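Local coordinates for leucine-rich repeat protein (Bacteroides thetaiotaomicron, PDB 4ECN), which is of unknown function but, as a leucine-rich repeat protein located outside the cell, probably binds other proteins, at residues M385-M390 with L577-H582; D463-D468 with P508-D513; Q686-E691 with I702-N707. All coordinates share one frame; numbering follows the deposited sequence.

How the contacts relate
All three contacts are largely buried within the leucine-rich repeat solenoid, with Lys388 of contact 1 partly exposed, but they lie on different sides of the strands. Contact 1 lays helix 386-391 on residues of strand 577-579 that face the concave side, where a lysine and an aspartate accompany the apolar atoms. Contacts 2 and 3 fill the interior with aliphatic and aromatic groups; contact 2 adds a water between its backbones, and contact 3 lies beside a buried asparagine. Contact 2, nested within the loop that contact 1 closes, lies next to strands 452-456 and 495-499 of the same sheet. Contact 3 belongs to the second sheet, its centre about 50 Å from that of contact 2.

Contact 1: M385-M390 with L577-H582; sequences MHYKKM and LLDCVH
Leu577 overlaps two side chains of segment 385-390 through one methyl group, CD1. Met385, modelled as selenomethionine, reaches toward it tip to tip, its CE 4.0 Å from CD1 of Leu577. The bends in the Met385 chain at chi2 (-49°) and chi3 turn the selenium and terminal methyl toward the strand. Lys388 passes obliquely across the same methyl, its CD lying 3.9 Å from Leu577 CD1, so the aliphatic part of the lysine acts as an apolar surface. Its charged end goes elsewhere: NZ forms salt bridges with Asp393 and with Asp599 on the adjacent strand 596-601.

Two residues along, Asp579 meets Tyr387. The two side chains cross at about a right angle, with ring and carboxylate planes 37° apart. Tyr387 CE2 and Asp579 OD2 are in van der Waals contact at 3.6 Å, oblique to the ring; OD2 has its hydrogen bond elsewhere in the structure. The other carboxylate oxygen, OD1, turns back to its own chain, where it accepts from Val581 N at 3.2 Å and so closes an Asx turn; the donor comes from above the carboxylate plane. This bond should limit rotation of the carboxylate beside the tyrosine. The Tyr387 ring also meets Tyr554, and His357 edge-to-face, which places it in an aromatic cluster over the sheet.

Leu577 and Asp579 flank Leu578, which contacts Leu600 of the next strand. In the leucine-rich repeat pattern these alternating positions point out onto the concave, strand-lined face, and here helix 386-391, from the long excursion between strands 351-353 and 452-456, covers it.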
loop_
_atom_site.group_PDB
_atom_site.type_symbol
_atom_site.label_atom_id
_atom_site.label_comp_id
_atom_site.label_asym_id
_atom_site.label_seq_id
_atom_site.Cartn_x
_atom_site.Cartn_y
_atom_site.Cartn_z
HETATM N N MSE A 385 3.861 -6.278 -10.171
HETATM C CA MSE A 385 5.130 -6.733 -9.606
HETATM C C MSE A 385 5.473 -5.997 -8.304
HETATM O O MSE A 385 6.515 -6.324 -7.698
HETATM C CB MSE A 385 6.306 -6.558 -10.625
HETATM C CG MSE A 385 6.248 -7.466 -11.875
HETATM SE SE MSE A 385 5.913 -9.392 -11.590
HETATM C CE MSE A 385 4.004 -9.416 -11.744
ATOM N N HIS A 386 4.624 -5.022 -7.858
ATOM C CA HIS A 386 4.918 -4.269 -6.632
ATOM C C HIS A 386 4.993 -5.204 -5.426
ATOM O O HIS A 386 6.006 -5.136 -4.724
ATOM C CB HIS A 386 3.916 -3.156 -6.370
ATOM C CG HIS A 386 4.341 -2.245 -5.264
ATOM N ND1 HIS A 386 3.843 -2.384 -3.976
ATOM C CD2 HIS A 386 5.244 -1.232 -5.276
ATOM C CE1 HIS A 386 4.417 -1.426 -3.261
ATOM N NE2 HIS A 386 5.286 -0.720 -3.996
ATOM N N TYR A 387 3.994 -6.133 -5.229
ATOM C CA TYR A 387 4.028 -7.083 -4.103
ATOM C C TYR A 387 5.366 -7.841 -4.080
ATOM O O TYR A 387 6.020 -7.912 -3.034
ATOM C CB TYR A 387 2.848 -8.086 -4.122
ATOM C CG TYR A 387 2.700 -8.859 -2.817
ATOM C CD1 TYR A 387 1.980 -8.337 -1.752
ATOM C CD2 TYR A 387 3.327 -10.090 -2.634
ATOM C CE1 TYR A 387 1.868 -9.025 -0.544
ATOM C CE2 TYR A 387 3.235 -10.785 -1.420
ATOM C CZ TYR A 387 2.509 -10.244 -0.374
ATOM O OH TYR A 387 2.406 -10.927 0.819
ATOM N N LYS A 388 5.793 -8.347 -5.244
ATOM C CA LYS A 388 7.028 -9.110 -5.392
ATOM C C LYS A 388 8.237 -8.291 -4.918
ATOM O O LYS A 388 9.032 -8.806 -4.142
ATOM C CB LYS A 388 7.201 -9.548 -6.851
ATOM C CG LYS A 388 8.207 -10.667 -7.031
ATOM C CD LYS A 388 8.187 -11.247 -8.439
ATOM C CE LYS A 388 8.887 -10.433 -9.513
ATOM N NZ LYS A 388 10.339 -10.733 -9.598
ATOM N N LYS A 389 8.348 -7.016 -5.348
ATOM C CA LYS A 389 9.474 -6.132 -5.027
ATOM C C LYS A 389 9.449 -5.717 -3.558
ATOM O O LYS A 389 10.514 -5.612 -2.924
ATOM C CB LYS A 389 9.496 -4.870 -5.938
ATOM C CG LYS A 389 9.648 -5.207 -7.438
ATOM C CD LYS A 389 9.827 -3.973 -8.358
ATOM C CE LYS A 389 9.199 -4.103 -9.747
ATOM N NZ LYS A 389 7.807 -3.527 -9.814
HETATM N N MSE A 390 8.246 -5.500 -3.013
HETATM C CA MSE A 390 8.066 -5.074 -1.625
HETATM C C MSE A 390 8.345 -6.168 -0.626
HETATM O O MSE A 390 8.798 -5.828 0.458
HETATM C CB MSE A 390 6.639 -4.556 -1.393
HETATM C CG MSE A 390 6.357 -4.144 0.060
HETATM SE SE MSE A 390 5.146 -2.675 0.197
HETATM C CE MSE A 390 4.310 -3.141 1.690
ATOM N N LEU A 577 3.350 -16.581 -12.426
ATOM C CA LEU A 577 3.896 -16.186 -11.112
ATOM C C LEU A 577 3.195 -16.946 -10.025
ATOM O O LEU A 577 1.969 -16.974 -9.996
ATOM C CB LEU A 577 3.784 -14.665 -10.850
ATOM C CG LEU A 577 4.352 -14.128 -9.531
ATOM C CD1 LEU A 577 4.820 -12.717 -9.692
ATOM C CD2 LEU A 577 3.350 -14.237 -8.378
ATOM N N LEU A 578 3.967 -17.507 -9.095
ATOM C CA LEU A 578 3.415 -18.223 -7.960
ATOM C C LEU A 578 4.224 -17.918 -6.715
ATOM O O LEU A 578 5.427 -18.157 -6.701
ATOM C CB LEU A 578 3.363 -19.726 -8.226
ATOM C CG LEU A 578 2.834 -20.569 -7.096
ATOM C CD1 LEU A 578 1.335 -20.370 -6.920
ATOM C CD2 LEU A 578 3.140 -22.016 -7.340
ATOM N N ASP A 579 3.550 -17.373 -5.683
ATOM C CA ASP A 579 4.064 -17.020 -4.368
ATOM C C ASP A 579 3.351 -17.858 -3.314
ATOM O O ASP A 579 2.153 -17.684 -3.120
ATOM C CB ASP A 579 3.871 -15.508 -4.101
ATOM C CG ASP A 579 3.779 -15.109 -2.630
ATOM O OD1 ASP A 579 4.616 -15.560 -1.846
ATOM O OD2 ASP A 579 2.879 -14.313 -2.279
ATOM N N CYS A 580 4.082 -18.747 -2.632
ATOM C CA CYS A 580 3.597 -19.591 -1.545
ATOM C C CYS A 580 4.483 -19.455 -0.346
ATOM O O CYS A 580 4.607 -20.394 0.444
ATOM C CB CYS A 580 3.511 -21.041 -1.982
ATOM S SG CYS A 580 2.015 -21.420 -2.895
ATOM N N VAL A 581 5.098 -18.299 -0.185
ATOM C CA VAL A 581 5.980 -18.095 0.945
ATOM C C VAL A 581 5.153 -18.089 2.226
ATOM O O VAL A 581 3.966 -17.761 2.204
ATOM C CB VAL A 581 6.838 -16.824 0.806
ATOM C CG1 VAL A 581 7.513 -16.793 -0.551
ATOM C CG2 VAL A 581 6.020 -15.560 1.029
ATOM N N HIS A 582 5.785 -18.502 3.325
ATOM C CA HIS A 582 5.249 -18.506 4.678
ATOM C C HIS A 582 3.868 -19.169 4.756
ATOM O O HIS A 582 2.904 -18.628 5.325
ATOM C CB HIS A 582 5.203 -17.093 5.255
ATOM C CG HIS A 582 6.572 -16.529 5.434
ATOM N ND1 HIS A 582 7.178 -15.784 4.443
ATOM C CD2 HIS A 582 7.438 -16.675 6.462
ATOM C CE1 HIS A 582 8.375 -15.467 4.906
ATOM N NE2 HIS A 582 8.583 -15.991 6.113
#

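Contact 2: D463-D468 with P508-D513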
loop_
_atom_site.group_PDB
_atom_site.type_symbol
_atom_site.label_atom_id
_atom_site.label_comp_id
_atom_site.label_asym_id
_atom_site.label_seq_id
_atom_site.Cartn_x
_atom_site.Cartn_y
_atom_site.Cartn_z
ATOM N N ASP A 463 -19.055 -13.472 3.168
ATOM C CA ASP A 463 -20.450 -13.410 2.732
ATOM C C ASP A 463 -20.959 -11.951 2.639
ATOM O O ASP A 463 -22.113 -11.710 2.254
ATOM C CB ASP A 463 -21.329 -14.239 3.698
ATOM C CG ASP A 463 -21.186 -13.907 5.181
ATOM O OD1 ASP A 463 -20.068 -14.073 5.724
ATOM O OD2 ASP A 463 -22.217 -13.574 5.818
ATOM N N ASN A 464 -20.096 -10.988 2.978
ATOM C CA ASN A 464 -20.438 -9.574 2.953
ATOM C C ASN A 464 -19.685 -8.825 1.856
ATOM O O ASN A 464 -19.800 -7.597 1.772
ATOM C CB ASN A 464 -20.149 -8.965 4.307
ATOM C CG ASN A 464 -21.229 -9.277 5.296
ATOM O OD1 ASN A 464 -22.298 -9.769 4.940
ATOM N ND2 ASN A 464 -20.989 -8.952 6.549
ATOM N N ILE A 465 -18.972 -9.572 0.985
ATOM C CA ILE A 465 -18.217 -8.999 -0.122
ATOM C C ILE A 465 -19.036 -9.154 -1.403
ATOM O O ILE A 465 -18.977 -10.206 -2.052
ATOM C CB ILE A 465 -16.779 -9.597 -0.289
ATOM C CG1 ILE A 465 -16.035 -9.761 1.051
ATOM C CG2 ILE A 465 -15.959 -8.775 -1.294
ATOM C CD1 ILE A 465 -14.819 -10.639 0.971
ATOM N N ALA A 466 -19.784 -8.086 -1.761
ATOM C CA ALA A 466 -20.607 -7.908 -2.968
ATOM C C ALA A 466 -21.567 -9.084 -3.208
ATOM O O ALA A 466 -21.728 -9.549 -4.342
ATOM C CB ALA A 466 -19.711 -7.709 -4.179
ATOM N N VAL A 467 -22.254 -9.505 -2.135
ATOM C CA VAL A 467 -23.223 -10.597 -2.141
ATOM C C VAL A 467 -24.671 -10.021 -2.100
ATOM O O VAL A 467 -25.580 -10.604 -2.708
ATOM C CB VAL A 467 -22.933 -11.542 -0.943
ATOM C CG1 VAL A 467 -24.018 -12.598 -0.750
ATOM C CG2 VAL A 467 -21.572 -12.200 -1.086
ATOM N N ASP A 468 -24.871 -8.884 -1.401
ATOM C CA ASP A 468 -26.200 -8.271 -1.221
ATOM C C ASP A 468 -26.221 -6.758 -1.369
ATOM O O ASP A 468 -25.164 -6.123 -1.398
ATOM C CB ASP A 468 -26.727 -8.595 0.189
ATOM C CG ASP A 468 -27.029 -10.056 0.371
ATOM O OD1 ASP A 468 -27.994 -10.541 -0.262
ATOM O OD2 ASP A 468 -26.261 -10.734 1.095
ATOM N N PRO A 508 -14.304 -15.269 -1.298
ATOM C CA PRO A 508 -15.678 -14.933 -1.689
ATOM C C PRO A 508 -16.009 -15.464 -3.087
ATOM O O PRO A 508 -15.112 -15.562 -3.951
ATOM C CB PRO A 508 -15.685 -13.403 -1.642
ATOM C CG PRO A 508 -14.336 -13.026 -1.849
ATOM C CD PRO A 508 -13.471 -14.054 -1.225
ATOM N N ASP A 509 -17.314 -15.781 -3.308
ATOM C CA ASP A 509 -17.844 -16.377 -4.537
ATOM C C ASP A 509 -17.648 -15.530 -5.797
ATOM O O ASP A 509 -17.567 -16.114 -6.884
ATOM C CB ASP A 509 -19.345 -16.658 -4.400
ATOM C CG ASP A 509 -19.662 -18.123 -4.161
ATOM O OD1 ASP A 509 -19.152 -18.690 -3.155
ATOM O OD2 ASP A 509 -20.423 -18.709 -4.977
ATOM N N PHE A 510 -17.559 -14.183 -5.669
ATOM C CA PHE A 510 -17.472 -13.291 -6.823
ATOM C C PHE A 510 -16.229 -13.620 -7.702
ATOM O O PHE A 510 -16.320 -13.477 -8.925
ATOM C CB PHE A 510 -17.478 -11.821 -6.393
ATOM C CG PHE A 510 -16.159 -11.203 -6.018
ATOM C CD1 PHE A 510 -15.358 -10.598 -6.977
ATOM C CD2 PHE A 510 -15.744 -11.167 -4.697
ATOM C CE1 PHE A 510 -14.127 -10.044 -6.635
ATOM C CE2 PHE A 510 -14.516 -10.596 -4.353
ATOM C CZ PHE A 510 -13.717 -10.041 -5.322
ATOM N N LEU A 511 -15.118 -14.116 -7.097
ATOM C CA LEU A 511 -13.876 -14.454 -7.814
ATOM C C LEU A 511 -14.063 -15.517 -8.885
ATOM O O LEU A 511 -13.433 -15.445 -9.940
ATOM C CB LEU A 511 -12.804 -14.964 -6.840
ATOM C CG LEU A 511 -12.236 -13.968 -5.875
ATOM C CD1 LEU A 511 -11.390 -14.667 -4.826
ATOM C CD2 LEU A 511 -11.476 -12.870 -6.607
ATOM N N TYR A 512 -14.902 -16.511 -8.596
ATOM C CA TYR A 512 -15.129 -17.666 -9.454
ATOM C C TYR A 512 -16.080 -17.344 -10.616
ATOM O O TYR A 512 -16.157 -18.122 -11.573
ATOM C CB TYR A 512 -15.691 -18.816 -8.606
ATOM C CG TYR A 512 -14.812 -19.161 -7.415
ATOM C CD1 TYR A 512 -13.668 -19.943 -7.567
ATOM C CD2 TYR A 512 -15.141 -18.730 -6.130
ATOM C CE1 TYR A 512 -12.861 -20.267 -6.477
ATOM C CE2 TYR A 512 -14.343 -19.057 -5.029
ATOM C CZ TYR A 512 -13.205 -19.827 -5.208
ATOM O OH TYR A 512 -12.415 -20.155 -4.131
ATOM N N ASP A 513 -16.759 -16.186 -10.550
ATOM C CA ASP A 513 -17.720 -15.758 -11.566
ATOM C C ASP A 513 -17.133 -14.659 -12.469
ATOM O O ASP A 513 -17.825 -14.165 -13.363
ATOM C CB ASP A 513 -19.016 -15.270 -10.895
ATOM C CG ASP A 513 -19.708 -16.298 -10.005
ATOM O OD1 ASP A 513 -19.413 -17.513 -10.148
ATOM O OD2 ASP A 513 -20.553 -15.892 -9.177
HETATM O O HOH W 1 -18.963 -12.976 -3.196
#
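The apolar part of the contact centres on Ile465, whose two branches take different partners. CD1 meets the proline ring, 3.7 Å from Pro508 CG, with Pro508 CB slightly farther away. CG2, anti to the backbone N, instead approaches the Phe510 ring, lying 3.8 Å from Phe510 CE2 in an oblique approach. The ring is brought there by chi1 of 86°, which sets Phe510 CG between its backbone N and carbonyl carbon, and Leu511 CG lies over one face of it. Replacing Ile465 by an alanine removes the CG2 and CD1 contacts, and a gap would probably open between the Pro508 and Phe510 rings and loop 463-468.

The polar part runs through one water. It donates to Ile465 O at 3.0 Å and accepts from Phe510 N at 3.1 Å, bridging the two backbones while lying in the plane of the Phe510 ring at its edge. One water thus serves a backbone oxygen and a backbone N-H of two buried residues.

Residues 509-512 have helical torsions, and Tyr512 N bonds to Asp509 O and Asp513 N to Phe510 O. Trp487 touches both Phe510 and Ala466, while Phe460 and Met504 cover Ile465. The contact therefore joins the loop between strand 452-456 and helix 475-480 to the one between strands 495-499 and 519-521, with Pro508 and Phe510 resting on Leu498 of strand 495-499.

Contact 3: Q686-E691 with I702-N707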
loop_
_atom_site.group_PDB
_atom_site.type_symbol
_atom_site.label_atom_id
_atom_site.label_comp_id
_atom_site.label_asym_id
_atom_site.label_seq_id
_atom_site.Cartn_x
_atom_site.Cartn_y
_atom_site.Cartn_z
ATOM N N GLN A 686 28.350 -32.166 2.288
ATOM C CA GLN A 686 29.630 -32.723 2.714
ATOM C C GLN A 686 30.561 -32.898 1.529
ATOM O O GLN A 686 31.770 -32.846 1.706
ATOM C CB GLN A 686 29.409 -34.053 3.422
ATOM C CG GLN A 686 29.650 -33.950 4.905
ATOM C CD GLN A 686 29.154 -35.160 5.646
ATOM O OE1 GLN A 686 27.953 -35.307 5.909
ATOM N NE2 GLN A 686 30.077 -35.996 6.086
ATOM N N LYS A 687 29.986 -33.104 0.327
ATOM C CA LYS A 687 30.665 -33.285 -0.949
ATOM C C LYS A 687 30.362 -32.082 -1.835
ATOM O O LYS A 687 29.199 -31.752 -2.071
ATOM C CB LYS A 687 30.235 -34.620 -1.621
ATOM C CG LYS A 687 31.246 -35.195 -2.653
ATOM C CD LYS A 687 31.079 -34.674 -4.115
ATOM C CE LYS A 687 32.326 -34.738 -4.997
ATOM N NZ LYS A 687 33.338 -33.684 -4.654
ATOM N N PHE A 688 31.413 -31.411 -2.306
ATOM C CA PHE A 688 31.319 -30.235 -3.171
ATOM C C PHE A 688 30.447 -30.573 -4.430
ATOM O O PHE A 688 30.616 -31.655 -5.003
ATOM C CB PHE A 688 32.721 -29.769 -3.547
ATOM C CG PHE A 688 32.712 -28.563 -4.438
ATOM C CD1 PHE A 688 32.664 -28.701 -5.820
ATOM C CD2 PHE A 688 32.730 -27.280 -3.897
ATOM C CE1 PHE A 688 32.634 -27.583 -6.642
ATOM C CE2 PHE A 688 32.750 -26.160 -4.726
ATOM C CZ PHE A 688 32.681 -26.319 -6.092
ATOM N N PRO A 689 29.502 -29.688 -4.855
ATOM C CA PRO A 689 28.576 -30.063 -5.936
ATOM C C PRO A 689 29.187 -30.024 -7.348
ATOM O O PRO A 689 28.750 -29.260 -8.215
ATOM C CB PRO A 689 27.458 -29.038 -5.794
ATOM C CG PRO A 689 28.114 -27.853 -5.214
ATOM C CD PRO A 689 29.146 -28.374 -4.279
ATOM N N THR A 690 30.125 -30.946 -7.605
ATOM C CA THR A 690 30.793 -31.163 -8.905
ATOM C C THR A 690 29.743 -31.251 -10.041
ATOM O O THR A 690 29.938 -30.708 -11.133
ATOM C CB THR A 690 31.631 -32.457 -8.820
ATOM O OG1 THR A 690 32.517 -32.363 -7.703
ATOM C CG2 THR A 690 32.416 -32.743 -10.090
ATOM N N GLU A 691 28.621 -31.911 -9.729
ATOM C CA GLU A 691 27.422 -32.125 -10.537
ATOM C C GLU A 691 26.991 -30.867 -11.278
ATOM O O GLU A 691 26.416 -30.968 -12.357
ATOM C CB GLU A 691 26.269 -32.573 -9.624
ATOM C CG GLU A 691 26.674 -33.593 -8.565
ATOM C CD GLU A 691 27.087 -33.064 -7.206
ATOM O OE1 GLU A 691 26.219 -32.495 -6.506
ATOM O OE2 GLU A 691 28.242 -33.316 -6.792
ATOM N N ILE A 702 29.065 -18.875 -6.530
ATOM C CA ILE A 702 28.592 -20.096 -5.860
ATOM C C ILE A 702 28.638 -19.811 -4.373
ATOM O O ILE A 702 29.704 -19.490 -3.857
ATOM C CB ILE A 702 29.358 -21.404 -6.271
ATOM C CG1 ILE A 702 28.667 -22.670 -5.758
ATOM C CG2 ILE A 702 30.857 -21.406 -5.905
ATOM C CD1 ILE A 702 27.524 -23.064 -6.488
ATOM N N ILE A 703 27.476 -19.863 -3.687
ATOM C CA ILE A 703 27.453 -19.549 -2.254
ATOM C C ILE A 703 27.236 -20.878 -1.517
ATOM O O ILE A 703 26.145 -21.439 -1.550
ATOM C CB ILE A 703 26.421 -18.434 -1.877
ATOM C CG1 ILE A 703 26.502 -17.237 -2.849
ATOM C CG2 ILE A 703 26.631 -17.962 -0.440
ATOM C CD1 ILE A 703 25.467 -16.192 -2.668
ATOM N N LEU A 704 28.325 -21.404 -0.920
ATOM C CA LEU A 704 28.336 -22.678 -0.191
ATOM C C LEU A 704 28.728 -22.512 1.280
ATOM O O LEU A 704 29.225 -23.474 1.878
ATOM C CB LEU A 704 29.309 -23.657 -0.853
ATOM C CG LEU A 704 28.847 -24.283 -2.166
ATOM C CD1 LEU A 704 30.038 -24.806 -2.969
ATOM C CD2 LEU A 704 27.763 -25.334 -1.945
ATOM N N SER A 705 28.455 -21.322 1.882
ATOM C CA SER A 705 28.800 -21.065 3.270
ATOM C C SER A 705 27.865 -21.837 4.181
ATOM O O SER A 705 26.772 -22.178 3.772
ATOM C CB SER A 705 28.779 -19.568 3.591
ATOM O OG SER A 705 27.489 -18.989 3.662
ATOM N N ASN A 706 28.311 -22.151 5.402
ATOM C CA ASN A 706 27.557 -22.855 6.445
ATOM C C ASN A 706 27.128 -24.224 5.938
ATOM O O ASN A 706 25.945 -24.494 5.731
ATOM C CB ASN A 706 26.373 -22.046 6.945
ATOM C CG ASN A 706 26.800 -20.750 7.574
ATOM O OD1 ASN A 706 26.957 -19.720 6.889
ATOM N ND2 ASN A 706 26.963 -20.760 8.890
ATOM N N ASN A 707 28.137 -25.079 5.716
ATOM C CA ASN A 707 27.993 -26.453 5.267
ATOM C C ASN A 707 29.013 -27.310 6.004
ATOM O O ASN A 707 29.680 -26.807 6.924
ATOM C CB ASN A 707 28.090 -26.574 3.761
ATOM C CG ASN A 707 26.756 -26.267 3.118
ATOM O OD1 ASN A 707 25.795 -27.026 3.257
ATOM N ND2 ASN A 707 26.653 -25.142 2.426
#
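The beta-alpha-beta unit formed by strand 675-679, helix 690-694 and strand 701-703, part of the parallel leucine-rich repeat solenoid, has its interior filled where Phe688 and Pro689 meet Leu704. One methyl of the leucine carries most of this: Leu704 CD1 lies 3.5 Å from Phe688 CE2, with the two side chains crossing at about a right angle and the methyl approaching the ring obliquely. Phe688 reaches this place because its CG is anti to the backbone N (chi1 180°), which swings the ring toward segment 702-707.

Pro689 comes to the same leucine from beside the phenylalanine. Its CD is 3.9 Å from Leu704 CD1, and its CG and CD also approach the second methyl, CD2. The proline also covers one face of its neighbour, with Pro689 CD 3.6 Å above the plane of the Phe688 ring and offset toward its rim. Leucine, phenylalanine and proline thus form a compact apolar group just before helix 690-694. The backbone turns sharply here: Thr690 N bonds to Phe688 O, an inverse gamma turn centred on Pro689.

On the strand side, Ile702 and Leu704 point into the solenoid, while Ile703, between them, bonds through its backbone to Val678 and Leu680. Asn707 occupies the inward asparagine position of the repeat. Its OD1 accepts from Ile685 N and its ND2 donates to Leu680 O, tying the strand end to the preceding turn of chain. Leu704 O accepts from Asn738 ND2. Asn707 ND2 also donates to Leu704 O at 3.1 Å, with an N-H...O angle of 171°, and reaches that oxygen from above the carbonyl plane.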